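PDB 5WZF: 23S rRNA-specific endonuclease VapC20 from Mycobacterium tuberculosis H37Rv, which cleaves 23S rRNA in the sarcin-ricin loop as the magnesium-dependent toxin of a type II toxin-antitoxin system. Local coordinates for residues V46-N51 and R119-Q124; R105-V110 and S134-V139. All blocks are in the same frame, centred on the assembly; numbering follows the deposited sequence.

Overall arrangement
From the N terminus, strand 14-17 comes first, and strand 46-50 pairs beside it in the parallel sheet. Interaction 1 closes a loop of 67 residues, most of them helical, by bringing the end of helix 109-121 and the turn after it, 119-124, back onto that strand. Interaction 2 opens inside this loop, at 105-110, which runs into the start of the same helix, and closes after strand 125-127, at the end of helix 132-135. The segments therefore alternate along the chain and the two loops cross. Helix 109-121 is used by both contacts, and 119-124 also touches 134-139 directly: Gln-124 O probably accepts a hydrogen bond from Val-139 N at 2.9 Å.

Interaction 1: V46-N51 and R119-Q124; sequences VVMTSN and RKKGIQ
Strand 46-50 and the turn leaving helix 109-121 keep their backbones well apart, Met-48 CA and Ile-123 CA lying 9.3 Å from each other, and it is the side chains of Met-48, Ile-123 and Lys-121 that bridge the distance. Met-48 reaches straight out from the strand, with CG anti to the backbone N (chi1 -171°), and bends only at its thioether end. There Met-48 SD lies 3.6 Å from Lys-121 CG. The same Met-48 SD is 3.8 Å from Ile-123 CD1, which the terminal methyl touches too. A long, unbranched, apolar chain suits this reach. Ile-123 offers its CD1 branch, extended by chi2 of 171°, to the buried sulfur. Lys-121 crosses Met-48 at about a right angle: its inner methylenes pack on the thioether. Lys-121 is exposed, and its ammonium is in a long, weak ion pair with Glu-85. Gly-122, with its positive phi, lets the chain turn out of the helix between these two residues. The contact belongs to the alpha/beta packing of the PIN domain: strand 46-50 is hydrogen-bonded between strands 14-17 and 82-85, Ile-123 also touches Ser-14 of strand 14-17, and neighbouring Lys-120 packs on Leu-91 of helix 89-101.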
ATOM      1  N   VAL B  46     -23.777   7.019  -1.985  1.00 37.87           N
ATOM      2  CA  VAL B  46     -22.570   7.275  -1.205  1.00 35.10           C
ATOM      3  C   VAL B  46     -21.493   6.225  -1.470  1.00 32.37           C
ATOM      4  O   VAL B  46     -21.623   5.069  -1.068  1.00 31.01           O
ATOM      5  CB  VAL B  46     -22.881   7.322   0.300  1.00 35.94           C
ATOM      6  CG1 VAL B  46     -21.636   7.698   1.082  1.00 34.76           C
ATOM      7  CG2 VAL B  46     -24.003   8.316   0.570  1.00 39.64           C
ATOM      8  N   VAL B  47     -20.428   6.642  -2.148  1.00 30.58           N
ATOM      9  CA  VAL B  47     -19.361   5.733  -2.551  1.00 25.48           C
ATOM     10  C   VAL B  47     -18.011   6.164  -1.986  1.00 25.30           C
ATOM     11  O   VAL B  47     -17.513   7.248  -2.285  1.00 26.49           O
ATOM     12  CB  VAL B  47     -19.270   5.639  -4.084  1.00 22.57           C
ATOM     13  CG1 VAL B  47     -18.146   4.711  -4.500  1.00 20.02           C
ATOM     14  CG2 VAL B  47     -20.594   5.158  -4.652  1.00 28.66           C
ATOM     15  N   MET B  48     -17.419   5.300  -1.169  1.00 19.50           N
ATOM     16  CA  MET B  48     -16.181   5.633  -0.478  1.00 17.76           C
ATOM     17  C   MET B  48     -15.065   4.650  -0.817  1.00 17.25           C
ATOM     18  O   MET B  48     -15.321   3.486  -1.107  1.00 15.03           O
ATOM     19  CB  MET B  48     -16.418   5.655   1.033  1.00 22.07           C
ATOM     20  CG  MET B  48     -15.264   6.204   1.850  1.00 28.71           C
ATOM     21  SD  MET B  48     -15.693   6.276   3.599  1.00 43.88           S
ATOM     22  CE  MET B  48     -17.193   7.255   3.540  1.00 29.77           C
ATOM     23  N   THR B  49     -13.829   5.134  -0.786  1.00 16.42           N
ATOM     24  CA  THR B  49     -12.662   4.270  -0.876  1.00 14.26           C
ATOM     25  C   THR B  49     -11.559   4.911  -0.035  1.00 16.66           C
ATOM     26  O   THR B  49     -11.833   5.843   0.719  1.00 20.35           O
ATOM     27  CB  THR B  49     -12.211   4.047  -2.341  1.00 15.12           C
ATOM     28  OG1 THR B  49     -11.265   2.969  -2.397  1.00 15.30           O
ATOM     29  CG2 THR B  49     -11.603   5.313  -2.945  1.00 16.70           C
ATOM     30  N   SER B  50     -10.330   4.415  -0.131  1.00 13.87           N
ATOM     31  CA  SER B  50      -9.246   4.971   0.679  1.00 15.95           C
ATOM     32  C   SER B  50      -7.997   5.259  -0.139  1.00 15.01           C
ATOM     33  O   SER B  50      -7.849   4.772  -1.259  1.00 12.56           O
ATOM     34  CB  SER B  50      -8.887   4.027   1.828  1.00 19.49           C
ATOM     35  OG  SER B  50      -8.075   2.956   1.372  1.00 15.75           O
ATOM     36  N   ASN B  51      -7.091   6.045   0.437  1.00 14.01           N
ATOM     37  CA  ASN B  51      -5.824   6.344  -0.218  1.00 16.63           C
ATOM     38  C   ASN B  51      -5.002   5.074  -0.417  1.00 17.71           C
ATOM     39  O   ASN B  51      -4.373   4.895  -1.457  1.00 13.73           O
ATOM     40  CB  ASN B  51      -5.033   7.387   0.581  1.00 18.57           C
ATOM     41  CG  ASN B  51      -4.765   6.955   2.012  1.00 20.86           C
ATOM     42  OD1 ASN B  51      -5.621   6.360   2.666  1.00 20.40           O
ATOM     43  ND2 ASN B  51      -3.567   7.254   2.504  1.00 21.03           N
ATOM     44  N   ARG B 119     -15.472   0.393   9.739  1.00 20.11           N
ATOM     45  CA  ARG B 119     -15.919   0.442  11.126  1.00 19.96           C
ATOM     46  C   ARG B 119     -16.117   1.888  11.571  1.00 21.57           C
ATOM     47  O   ARG B 119     -17.100   2.215  12.232  1.00 24.92           O
ATOM     48  CB  ARG B 119     -14.926  -0.263  12.055  1.00 21.44           C
ATOM     49  CG  ARG B 119     -14.881  -1.777  11.911  1.00 22.62           C
ATOM     50  CD  ARG B 119     -14.182  -2.431  13.106  1.00 29.29           C
ATOM     51  NE  ARG B 119     -12.794  -1.999  13.258  1.00 29.94           N
ATOM     52  CZ  ARG B 119     -11.762  -2.547  12.621  1.00 30.00           C
ATOM     53  NH1 ARG B 119     -11.958  -3.555  11.778  1.00 27.80           N
ATOM     54  NH2 ARG B 119     -10.533  -2.088  12.824  1.00 24.61           N
ATOM     55  N   LYS B 120     -15.174   2.749  11.201  1.00 20.75           N
ATOM     56  CA  LYS B 120     -15.245   4.160  11.558  1.00 23.24           C
ATOM     57  C   LYS B 120     -16.454   4.839  10.922  1.00 24.58           C
ATOM     58  O   LYS B 120     -17.150   5.625  11.564  1.00 29.00           O
ATOM     59  CB  LYS B 120     -13.960   4.882  11.136  1.00 26.94           C
ATOM     60  CG  LYS B 120     -14.037   6.399  11.243  1.00 34.73           C
ATOM     61  CD  LYS B 120     -12.795   7.072  10.672  1.00 35.58           C
ATOM     62  CE  LYS B 120     -12.924   8.591  10.703  1.00 41.20           C
ATOM     63  NZ  LYS B 120     -11.690   9.269  10.205  1.00 43.39           N
ATOM     64  N   LYS B 121     -16.706   4.519   9.657  1.00 23.37           N
ATOM     65  CA  LYS B 121     -17.754   5.184   8.893  1.00 27.43           C
ATOM     66  C   LYS B 121     -19.106   4.485   9.001  1.00 31.01           C
ATOM     67  O   LYS B 121     -20.109   4.987   8.496  1.00 32.27           O
ATOM     68  CB  LYS B 121     -17.343   5.287   7.426  1.00 24.03           C
ATOM     69  CG  LYS B 121     -16.113   6.145   7.195  1.00 26.29           C
ATOM     70  CD  LYS B 121     -16.381   7.591   7.576  1.00 33.38           C
ATOM     71  CE  LYS B 121     -15.194   8.484   7.250  1.00 41.48           C
ATOM     72  NZ  LYS B 121     -15.475   9.916   7.568  1.00 48.20           N
ATOM     73  N   GLY B 122     -19.133   3.331   9.659  1.00 24.08           N
ATOM     74  CA  GLY B 122     -20.375   2.599   9.841  1.00 25.54           C
ATOM     75  C   GLY B 122     -20.854   1.959   8.553  1.00 25.05           C
ATOM     76  O   GLY B 122     -22.055   1.813   8.323  1.00 28.06           O
ATOM     77  N   ILE B 123     -19.903   1.572   7.713  1.00 20.77           N
ATOM     78  CA  ILE B 123     -20.202   0.942   6.433  1.00 21.76           C
ATOM     79  C   ILE B 123     -20.159  -0.574   6.578  1.00 21.17           C
ATOM     80  O   ILE B 123     -19.221  -1.122   7.155  1.00 22.07           O
ATOM     81  CB  ILE B 123     -19.207   1.387   5.347  1.00 21.63           C
ATOM     82  CG1 ILE B 123     -19.251   2.909   5.182  1.00 27.49           C
ATOM     83  CG2 ILE B 123     -19.496   0.689   4.022  1.00 19.20           C
ATOM     84  CD1 ILE B 123     -18.153   3.462   4.301  1.00 28.31           C
ATOM     85  N   GLN B 124     -21.181  -1.252   6.064  1.00 22.37           N
ATOM     86  CA  GLN B 124     -21.225  -2.708   6.135  1.00 22.24           C
ATOM     87  C   GLN B 124     -21.013  -3.335   4.761  1.00 21.29           C
ATOM     88  O   GLN B 124     -20.511  -4.454   4.649  1.00 22.78           O
ATOM     89  CB  GLN B 124     -22.555  -3.176   6.734  1.00 28.64           C
ATOM     90  CG  GLN B 124     -22.725  -4.696   6.829  1.00 30.63           C
ATOM     91  CD  GLN B 124     -21.764  -5.367   7.810  1.00 33.23           C
ATOM     92  OE1 GLN B 124     -20.974  -4.706   8.489  1.00 31.05           O
ATOM     93  NE2 GLN B 124     -21.837  -6.692   7.885  1.00 26.84           N
TER

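Interaction 2: R105-V110 and S134-V139; sequences REYSFV and SAAGFV
Arg-105 and Tyr-107 both reach across to the end of helix 132-135, where the methyl of Ala-135 is met by the two of them. The arginine is extended from CG to NE, with CG anti to the backbone N (chi1 -180°), which carries its guanidinium over this methyl. Ala-135 CB sits 3.4 Å from the guanidinium plane, displaced toward its rim, and is 3.6 Å from Arg-105 NE. The contact is van der Waals packing on a flat face; the polar end is held separately by a salt bridge from NH2 to Asp-132, in the first turn of the same helix. A long chain with a planar, charged end thus serves both purposes.

Tyr-107 takes a different rotation about its first bond, CG standing beside the backbone N and anti to the carbonyl carbon (chi1 -71°), and points its hydroxyl at the helix end. Its OH approaches Ala-135 CB to 3.5 Å and Ala-136 N to 3.7 Å, close packing without a hydrogen bond. The Ala-136 methyl meets the ring obliquely, 4.3 Å from Tyr-107 CE1. Small alanines suit this site because the tyrosine hydroxyl comes close to the backbone here, and the arginine lies against the Ala-135 methyl. Arg-105 CG also rests over one face of the tyrosine ring, off centre.

Gly-137, in a Schellman motif, ends the helix and turns the chain toward strand 139-140. Around the contact, Tyr-107 meets Trp-98 of helix 89-101 edge-to-face, and Ala-136 packs on Phe-115 of helix 109-121. Ser-108 caps the start of that helix through the backbone N of Asp-111, a predicted magnesium ligand.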
ATOM      1  N   ARG B 105      -6.302 -15.892   9.843  1.00 29.87           N
ATOM      2  CA  ARG B 105      -6.390 -15.828   8.387  1.00 31.31           C
ATOM      3  C   ARG B 105      -5.404 -14.794   7.851  1.00 27.09           C
ATOM      4  O   ARG B 105      -5.122 -13.803   8.520  1.00 27.18           O
ATOM      5  CB  ARG B 105      -7.818 -15.485   7.955  1.00 34.01           C
ATOM      6  CG  ARG B 105      -8.044 -15.399   6.452  1.00 39.40           C
ATOM      7  CD  ARG B 105      -9.446 -14.886   6.153  1.00 41.80           C
ATOM      8  NE  ARG B 105      -9.616 -14.497   4.755  1.00 41.25           N
ATOM      9  CZ  ARG B 105     -10.273 -15.217   3.850  1.00 44.37           C
ATOM     10  NH1 ARG B 105     -10.836 -16.370   4.189  1.00 46.60           N
ATOM     11  NH2 ARG B 105     -10.373 -14.778   2.604  1.00 48.05           N
ATOM     12  N   GLU B 106      -4.873 -15.028   6.655  1.00 27.89           N
ATOM     13  CA  GLU B 106      -3.950 -14.076   6.044  1.00 27.04           C
ATOM     14  C   GLU B 106      -4.673 -12.809   5.605  1.00 24.71           C
ATOM     15  O   GLU B 106      -5.497 -12.845   4.692  1.00 28.35           O
ATOM     16  CB  GLU B 106      -3.231 -14.702   4.846  1.00 31.33           C
ATOM     17  CG  GLU B 106      -2.260 -13.746   4.162  1.00 33.00           C
ATOM     18  CD  GLU B 106      -1.607 -14.336   2.922  1.00 39.42           C
ATOM     19  OE1 GLU B 106      -1.634 -15.573   2.754  1.00 36.28           O
ATOM     20  OE2 GLU B 106      -1.061 -13.555   2.114  1.00 45.98           O
ATOM     21  N   TYR B 107      -4.365 -11.692   6.258  1.00 20.35           N
ATOM     22  CA  TYR B 107      -4.916 -10.394   5.871  1.00 18.53           C
ATOM     23  C   TYR B 107      -3.800  -9.433   5.477  1.00 20.81           C
ATOM     24  O   TYR B 107      -2.746  -9.409   6.113  1.00 17.73           O
ATOM     25  CB  TYR B 107      -5.740  -9.781   7.006  1.00 17.46           C
ATOM     26  CG  TYR B 107      -7.059 -10.468   7.271  1.00 18.84           C
ATOM     27  CD1 TYR B 107      -8.129 -10.314   6.398  1.00 19.98           C
ATOM     28  CD2 TYR B 107      -7.245 -11.249   8.404  1.00 21.20           C
ATOM     29  CE1 TYR B 107      -9.342 -10.934   6.636  1.00 22.16           C
ATOM     30  CE2 TYR B 107      -8.454 -11.872   8.653  1.00 21.79           C
ATOM     31  CZ  TYR B 107      -9.500 -11.711   7.769  1.00 23.22           C
ATOM     32  OH  TYR B 107     -10.706 -12.330   8.015  1.00 25.68           O
ATOM     33  N   SER B 108      -4.039  -8.644   4.433  1.00 17.02           N
ATOM     34  CA  SER B 108      -3.085  -7.628   4.005  1.00 16.73           C
ATOM     35  C   SER B 108      -3.245  -6.369   4.839  1.00 16.32           C
ATOM     36  O   SER B 108      -4.284  -6.159   5.462  1.00 15.11           O
ATOM     37  CB  SER B 108      -3.274  -7.288   2.525  1.00 22.17           C
ATOM     38  OG  SER B 108      -4.416  -6.467   2.342  1.00 22.10           O
ATOM     39  N   PHE B 109      -2.214  -5.531   4.845  1.00 17.46           N
ATOM     40  CA  PHE B 109      -2.292  -4.236   5.512  1.00 15.15           C
ATOM     41  C   PHE B 109      -3.404  -3.357   4.937  1.00 13.58           C
ATOM     42  O   PHE B 109      -4.139  -2.715   5.684  1.00 15.86           O
ATOM     43  CB  PHE B 109      -0.961  -3.502   5.409  1.00 20.83           C
ATOM     44  CG  PHE B 109      -1.009  -2.092   5.923  1.00 20.94           C
ATOM     45  CD1 PHE B 109      -0.987  -1.836   7.283  1.00 18.72           C
ATOM     46  CD2 PHE B 109      -1.080  -1.023   5.044  1.00 19.24           C
ATOM     47  CE1 PHE B 109      -1.033  -0.540   7.759  1.00 19.61           C
ATOM     48  CE2 PHE B 109      -1.124   0.275   5.515  1.00 19.35           C
ATOM     49  CZ  PHE B 109      -1.098   0.516   6.873  1.00 18.01           C
ATOM     50  N   VAL B 110      -3.513  -3.313   3.612  1.00 13.79           N
ATOM     51  CA  VAL B 110      -4.540  -2.487   2.979  1.00 13.52           C
ATOM     52  C   VAL B 110      -5.938  -2.943   3.401  1.00 15.95           C
ATOM     53  O   VAL B 110      -6.812  -2.121   3.686  1.00 17.40           O
ATOM     54  CB  VAL B 110      -4.413  -2.508   1.439  1.00 15.48           C
ATOM     55  CG1 VAL B 110      -5.612  -1.845   0.791  1.00 16.27           C
ATOM     56  CG2 VAL B 110      -3.131  -1.809   1.009  1.00 17.44           C
ATOM     57  N   SER B 134     -15.770 -10.511   3.378  1.00 18.16           N
ATOM     58  CA  SER B 134     -16.765 -11.444   3.907  1.00 18.61           C
ATOM     59  C   SER B 134     -16.235 -12.170   5.138  1.00 23.87           C
ATOM     60  O   SER B 134     -16.953 -12.345   6.121  1.00 22.75           O
ATOM     61  CB  SER B 134     -17.172 -12.462   2.841  1.00 21.94           C
ATOM     62  OG  SER B 134     -17.665 -11.816   1.683  1.00 22.74           O
ATOM     63  N   ALA B 135     -14.973 -12.589   5.083  1.00 20.61           N
ATOM     64  CA  ALA B 135     -14.363 -13.290   6.207  1.00 23.25           C
ATOM     65  C   ALA B 135     -14.239 -12.370   7.418  1.00 23.23           C
ATOM     66  O   ALA B 135     -14.330 -12.819   8.562  1.00 26.02           O
ATOM     67  CB  ALA B 135     -13.001 -13.846   5.820  1.00 24.31           C
ATOM     68  N   ALA B 136     -14.042 -11.082   7.161  1.00 20.77           N
ATOM     69  CA  ALA B 136     -13.851 -10.113   8.232  1.00 21.15           C
ATOM     70  C   ALA B 136     -15.181  -9.611   8.787  1.00 23.76           C
ATOM     71  O   ALA B 136     -15.210  -8.808   9.718  1.00 26.99           O
ATOM     72  CB  ALA B 136     -13.009  -8.942   7.748  1.00 19.32           C
ATOM     73  N   GLY B 137     -16.283 -10.087   8.219  1.00 21.34           N
ATOM     74  CA  GLY B 137     -17.593  -9.796   8.775  1.00 24.59           C
ATOM     75  C   GLY B 137     -18.373  -8.712   8.058  1.00 24.35           C
ATOM     76  O   GLY B 137     -19.389  -8.238   8.567  1.00 26.37           O
ATOM     77  N   PHE B 138     -17.903  -8.317   6.878  1.00 19.15           N
ATOM     78  CA  PHE B 138     -18.612  -7.336   6.067  1.00 22.04           C
ATOM     79  C   PHE B 138     -19.348  -8.039   4.932  1.00 24.05           C
ATOM     80  O   PHE B 138     -19.237  -9.255   4.774  1.00 26.68           O
ATOM     81  CB  PHE B 138     -17.647  -6.282   5.510  1.00 18.47           C
ATOM     82  CG  PHE B 138     -16.914  -5.512   6.572  1.00 17.78           C
ATOM     83  CD1 PHE B 138     -17.534  -4.476   7.253  1.00 18.48           C
ATOM     84  CD2 PHE B 138     -15.606  -5.830   6.896  1.00 20.49           C
ATOM     85  CE1 PHE B 138     -16.861  -3.766   8.235  1.00 19.11           C
ATOM     86  CE2 PHE B 138     -14.928  -5.127   7.879  1.00 23.12           C
ATOM     87  CZ  PHE B 138     -15.557  -4.095   8.549  1.00 18.97           C
ATOM     88  N   VAL B 139     -20.099  -7.277   4.146  1.00 16.95           N
ATOM     89  CA  VAL B 139     -20.832  -7.843   3.023  1.00 18.20           C
ATOM     90  C   VAL B 139     -20.207  -7.433   1.698  1.00 18.91           C
ATOM     91  O   VAL B 139     -20.122  -6.244   1.393  1.00 23.20           O
ATOM     92  CB  VAL B 139     -22.308  -7.400   3.028  1.00 19.75           C
ATOM     93  CG1 VAL B 139     -22.988  -7.799   1.725  1.00 19.94           C
ATOM     94  CG2 VAL B 139     -23.045  -7.978   4.247  1.00 21.40           C
TER